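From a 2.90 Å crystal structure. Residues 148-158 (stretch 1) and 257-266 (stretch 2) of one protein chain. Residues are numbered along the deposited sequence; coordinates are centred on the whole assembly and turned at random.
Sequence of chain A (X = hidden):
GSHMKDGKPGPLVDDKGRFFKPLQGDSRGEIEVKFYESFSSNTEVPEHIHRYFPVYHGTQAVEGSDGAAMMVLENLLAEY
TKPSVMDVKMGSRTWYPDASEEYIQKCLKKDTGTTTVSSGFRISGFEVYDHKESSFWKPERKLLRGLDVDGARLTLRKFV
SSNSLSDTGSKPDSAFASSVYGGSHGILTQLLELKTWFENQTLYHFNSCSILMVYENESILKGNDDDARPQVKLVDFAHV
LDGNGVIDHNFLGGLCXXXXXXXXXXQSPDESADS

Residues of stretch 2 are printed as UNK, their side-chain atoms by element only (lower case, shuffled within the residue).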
# COMPACT_ATOMS: atom_id res chain seq x y z
N ASP A 148 -16.43 -8.08 -9.47
CA ASP A 148 -15.05 -8.36 -9.81
C ASP A 148 -14.39 -7.08 -10.34
O ASP A 148 -15.01 -6.02 -10.35
CB ASP A 148 -14.96 -9.50 -10.82
CG ASP A 148 -15.51 -9.11 -12.20
OD1 ASP A 148 -15.83 -7.92 -12.43
OD2 ASP A 148 -15.61 -10.01 -13.06
N VAL A 149 -13.14 -7.18 -10.78
CA VAL A 149 -12.39 -5.97 -11.11
C VAL A 149 -13.09 -5.14 -12.17
O VAL A 149 -13.17 -3.92 -12.06
CB VAL A 149 -10.93 -6.27 -11.54
CG1 VAL A 149 -10.31 -5.05 -12.21
CG2 VAL A 149 -10.11 -6.71 -10.33
N ASP A 150 -13.61 -5.81 -13.20
CA ASP A 150 -14.31 -5.09 -14.27
C ASP A 150 -15.60 -4.49 -13.75
O ASP A 150 -15.89 -3.32 -14.01
CB ASP A 150 -14.57 -5.99 -15.47
CG ASP A 150 -13.33 -6.18 -16.32
OD1 ASP A 150 -12.56 -5.19 -16.49
OD2 ASP A 150 -13.09 -7.31 -16.79
N GLY A 151 -16.33 -5.28 -12.96
CA GLY A 151 -17.49 -4.78 -12.25
C GLY A 151 -17.21 -3.45 -11.57
O GLY A 151 -17.94 -2.47 -11.77
N ALA A 152 -16.13 -3.41 -10.79
CA ALA A 152 -15.79 -2.23 -9.98
C ALA A 152 -15.46 -1.03 -10.85
O ALA A 152 -15.84 0.10 -10.54
CB ALA A 152 -14.65 -2.54 -9.05
N ARG A 153 -14.77 -1.28 -11.94
CA ARG A 153 -14.36 -0.22 -12.83
C ARG A 153 -15.57 0.35 -13.50
O ARG A 153 -15.66 1.55 -13.71
CB ARG A 153 -13.35 -0.73 -13.85
CG ARG A 153 -12.91 0.32 -14.86
CD ARG A 153 -11.43 0.14 -15.28
NE ARG A 153 -11.08 -1.25 -15.57
CZ ARG A 153 -10.20 -1.97 -14.86
NH1 ARG A 153 -9.57 -1.41 -13.84
NH2 ARG A 153 -9.93 -3.22 -15.20
N LEU A 154 -16.55 -0.51 -13.76
CA LEU A 154 -17.81 -0.09 -14.36
C LEU A 154 -18.65 0.70 -13.37
O LEU A 154 -19.14 1.78 -13.68
CB LEU A 154 -18.60 -1.30 -14.86
CG LEU A 154 -19.94 -1.00 -15.53
CD1 LEU A 154 -19.73 -0.63 -16.99
CD2 LEU A 154 -20.88 -2.18 -15.40
N THR A 155 -18.81 0.14 -12.18
CA THR A 155 -19.55 0.81 -11.14
C THR A 155 -19.01 2.21 -10.89
O THR A 155 -19.77 3.17 -10.81
CB THR A 155 -19.48 0.04 -9.86
OG1 THR A 155 -19.99 -1.27 -10.09
CG2 THR A 155 -20.30 0.74 -8.79
N LEU A 156 -17.69 2.31 -10.78
CA LEU A 156 -17.04 3.59 -10.51
C LEU A 156 -17.29 4.57 -11.62
O LEU A 156 -17.06 5.76 -11.47
CB LEU A 156 -15.55 3.41 -10.32
CG LEU A 156 -15.13 2.98 -8.92
CD1 LEU A 156 -13.66 2.65 -8.92
CD2 LEU A 156 -15.41 4.07 -7.93
N ARG A 157 -17.73 4.06 -12.76
CA ARG A 157 -18.02 4.91 -13.90
C ARG A 157 -19.51 5.23 -13.95
O ARG A 157 -19.91 6.32 -14.35
CB ARG A 157 -17.56 4.25 -15.19
CG ARG A 157 -17.46 5.22 -16.36
CD ARG A 157 -17.19 4.49 -17.64
NE ARG A 157 -16.02 3.62 -17.52
CZ ARG A 157 -14.80 3.97 -17.91
NH1 ARG A 157 -14.59 5.17 -18.45
NH2 ARG A 157 -13.79 3.12 -17.76
N LYS A 158 -20.32 4.25 -13.56
CA LYS A 158 -21.73 4.49 -13.37
C LYS A 158 -21.88 5.67 -12.42
O LYS A 158 -22.61 6.63 -12.70
CB LYS A 158 -22.40 3.26 -12.76
CG LYS A 158 -22.84 2.21 -13.76
CD LYS A 158 -23.38 0.99 -13.03
CE LYS A 158 -24.18 0.08 -13.95
NZ LYS A 158 -24.55 -1.18 -13.26
N UNK A 257 -4.44 1.87 -5.18
CA UNK A 257 -5.21 1.17 -6.17
C UNK A 257 -6.46 2.02 -6.52
O UNK A 257 -6.68 2.41 -7.69
o UNK A 257 -6.24 -0.99 -6.61
c UNK A 257 -5.64 -0.19 -5.62
N UNK A 258 -7.23 2.38 -5.51
CA UNK A 258 -8.36 3.21 -5.77
C UNK A 258 -7.96 4.41 -6.62
O UNK A 258 -8.59 4.68 -7.63
c UNK A 258 -9.04 3.65 -4.48
c UNK A 258 -12.05 5.89 -5.05
c UNK A 258 -11.51 3.20 -4.66
c UNK A 258 -12.83 3.62 -4.84
c UNK A 258 -10.75 5.46 -4.87
c UNK A 258 -13.09 4.97 -5.05
c UNK A 258 -10.46 4.11 -4.67
N UNK A 259 -6.89 5.11 -6.25
CA UNK A 259 -6.53 6.33 -6.99
C UNK A 259 -6.29 6.02 -8.45
O UNK A 259 -6.57 6.84 -9.34
c UNK A 259 -5.68 7.74 -5.08
c UNK A 259 -5.30 7.06 -6.39
c UNK A 259 -4.78 8.13 -7.36
c UNK A 259 -4.73 8.86 -4.69
N UNK A 260 -5.82 4.81 -8.72
CA UNK A 260 -5.47 4.44 -10.09
C UNK A 260 -6.69 4.18 -10.95
O UNK A 260 -6.72 4.59 -12.12
o UNK A 260 -4.44 2.01 -12.17
n UNK A 260 -3.10 3.82 -11.98
c UNK A 260 -4.53 3.23 -10.12
c UNK A 260 -4.00 2.96 -11.51
N UNK A 261 -7.70 3.50 -10.37
CA UNK A 261 -8.97 3.23 -11.08
C UNK A 261 -9.59 4.53 -11.56
O UNK A 261 -10.01 4.66 -12.71
c UNK A 261 -10.85 0.29 -10.64
c UNK A 261 -9.72 -1.71 -9.90
c UNK A 261 -8.71 -0.94 -9.38
c UNK A 261 -8.78 0.46 -9.48
c UNK A 261 -10.81 -1.10 -10.53
c UNK A 261 -9.94 2.55 -10.16
c UNK A 261 -9.83 1.08 -10.14
N UNK A 262 -9.62 5.50 -10.66
CA UNK A 262 -10.19 6.78 -10.95
C UNK A 262 -9.34 7.55 -11.94
O UNK A 262 -9.85 8.34 -12.73
c UNK A 262 -11.60 6.97 -8.92
c UNK A 262 -11.74 7.43 -7.52
c UNK A 262 -10.42 7.57 -9.66
c UNK A 262 -10.65 9.04 -9.94
N UNK A 263 -8.05 7.30 -11.96
CA UNK A 263 -7.19 7.99 -12.90
C UNK A 263 -7.35 7.43 -14.32
O UNK A 263 -7.42 8.19 -15.29
n UNK A 263 -2.60 9.02 -12.61
c UNK A 263 -5.06 9.34 -12.58
c UNK A 263 -1.54 8.41 -12.10
n UNK A 263 -0.54 8.05 -12.90
c UNK A 263 -5.73 7.97 -12.44
c UNK A 263 -3.74 9.45 -11.81
n UNK A 263 -1.45 8.16 -10.79
N UNK A 264 -7.49 6.10 -14.41
CA UNK A 264 -7.88 5.44 -15.65
C UNK A 264 -9.05 6.16 -16.26
O UNK A 264 -9.00 6.61 -17.42
o UNK A 264 -5.59 1.90 -16.42
c UNK A 264 -7.17 3.05 -15.05
o UNK A 264 -7.72 1.81 -17.04
c UNK A 264 -8.31 4.01 -15.34
c UNK A 264 -6.80 2.20 -16.26
N UNK A 265 -10.10 6.28 -15.46
CA UNK A 265 -11.36 6.80 -15.92
C UNK A 265 -11.28 8.22 -16.52
O UNK A 265 -12.10 8.57 -17.34
c UNK A 265 -12.72 5.22 -14.51
c UNK A 265 -13.72 4.98 -13.39
c UNK A 265 -12.44 6.70 -14.81
c UNK A 265 -13.72 7.39 -15.22
N UNK A 266 -10.24 8.99 -16.20
CA UNK A 266 -10.12 10.34 -16.80
C UNK A 266 -9.29 10.37 -18.09
O UNK A 266 -8.78 9.33 -18.55
c UNK A 266 -9.60 11.36 -15.78
c UNK A 266 -9.79 12.22 -13.41
c UNK A 266 -11.68 12.60 -14.97
c UNK A 266 -10.55 11.66 -14.59

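Position 257 carries two side-chain atoms, one carbon followed by one oxygen, and lies out of reach of stretch 1; it is Ser257, whose hydroxyl is hydrogen-bonded elsewhere in the structure. At position 258 a single carbon leads into a ring of six carbons, the pattern of phenylalanine. The CA-to-CB bond of Phe258 points sideways, yet the ring reaches far enough for CZ to lie 3.8 Å from Leu156 CD2.

Position 259 has four carbons, forked at the first, with one arm two carbons long. This is Ile259, buried but remote from stretch 1. Position 260 shows two carbons, the second bearing one oxygen and one nitrogen, and makes no contact across the interface: Asn260.

Position 261 again has one carbon and a six-carbon ring, its CA-to-CB bond pointing toward stretch 1, and sits among Val149, Ala152, Arg153 and Leu156. It is Phe261, a knob in the hole these four residues form. Arg153 NH1 lies over one face of the ring, 3.5 Å from Phe261 CE1, while Val149 O approaches the ring edge, 4.0 Å from the same CE1. Val149 CG1 is 4.1 Å from Phe261 CZ, and Leu156 CD1 packs 3.9 Å from Phe261 CB.

Position 262 repeats the four carbons forked at the first, with one longer arm, and is Ile262; its CG1 stays 4.8 Å from Leu156 CD1. Position 263 has three carbons, a nitrogen, and a carbon carrying two more nitrogens: Arg263, exposed and touching a crystal neighbour. Three carbons, the last with two oxygens, mark position 264 as Glu264. Its OE1 stays 4.4 Å from Arg153 CD.

Position 265 has four carbons, forked at the first with one two-carbon arm; its CA-to-CB bond points toward stretch 1. In Ile265 the longer arm ends at CD1, 3.9 Å from Leu156 CB and 4.0 Å from Arg153 O, whereas CG2 lies over one face of the Arg157 guanidinium, 4.0 Å from Arg157 NH1. Position 266 has four carbons forked at the second, and its CA-to-CB bond points away; it is Leu266.

The helices cross at -62°, their axes approaching to 10.2 Å, and bury 479 Å² in total. No hydrogen bond spans them. Packing therefore carries the contact: Phe261 sits in its hole, Leu156 touches Phe258, Phe261 and Ile265, and the Arg153 and Arg157 guanidiniums pack against Phe261 and Ile265. Arg153 also keeps a salt bridge within its own helix, NH2 lying 3.5 Å from Asp150 OD1.

Stretch 2 257-266: SFINFIREIL
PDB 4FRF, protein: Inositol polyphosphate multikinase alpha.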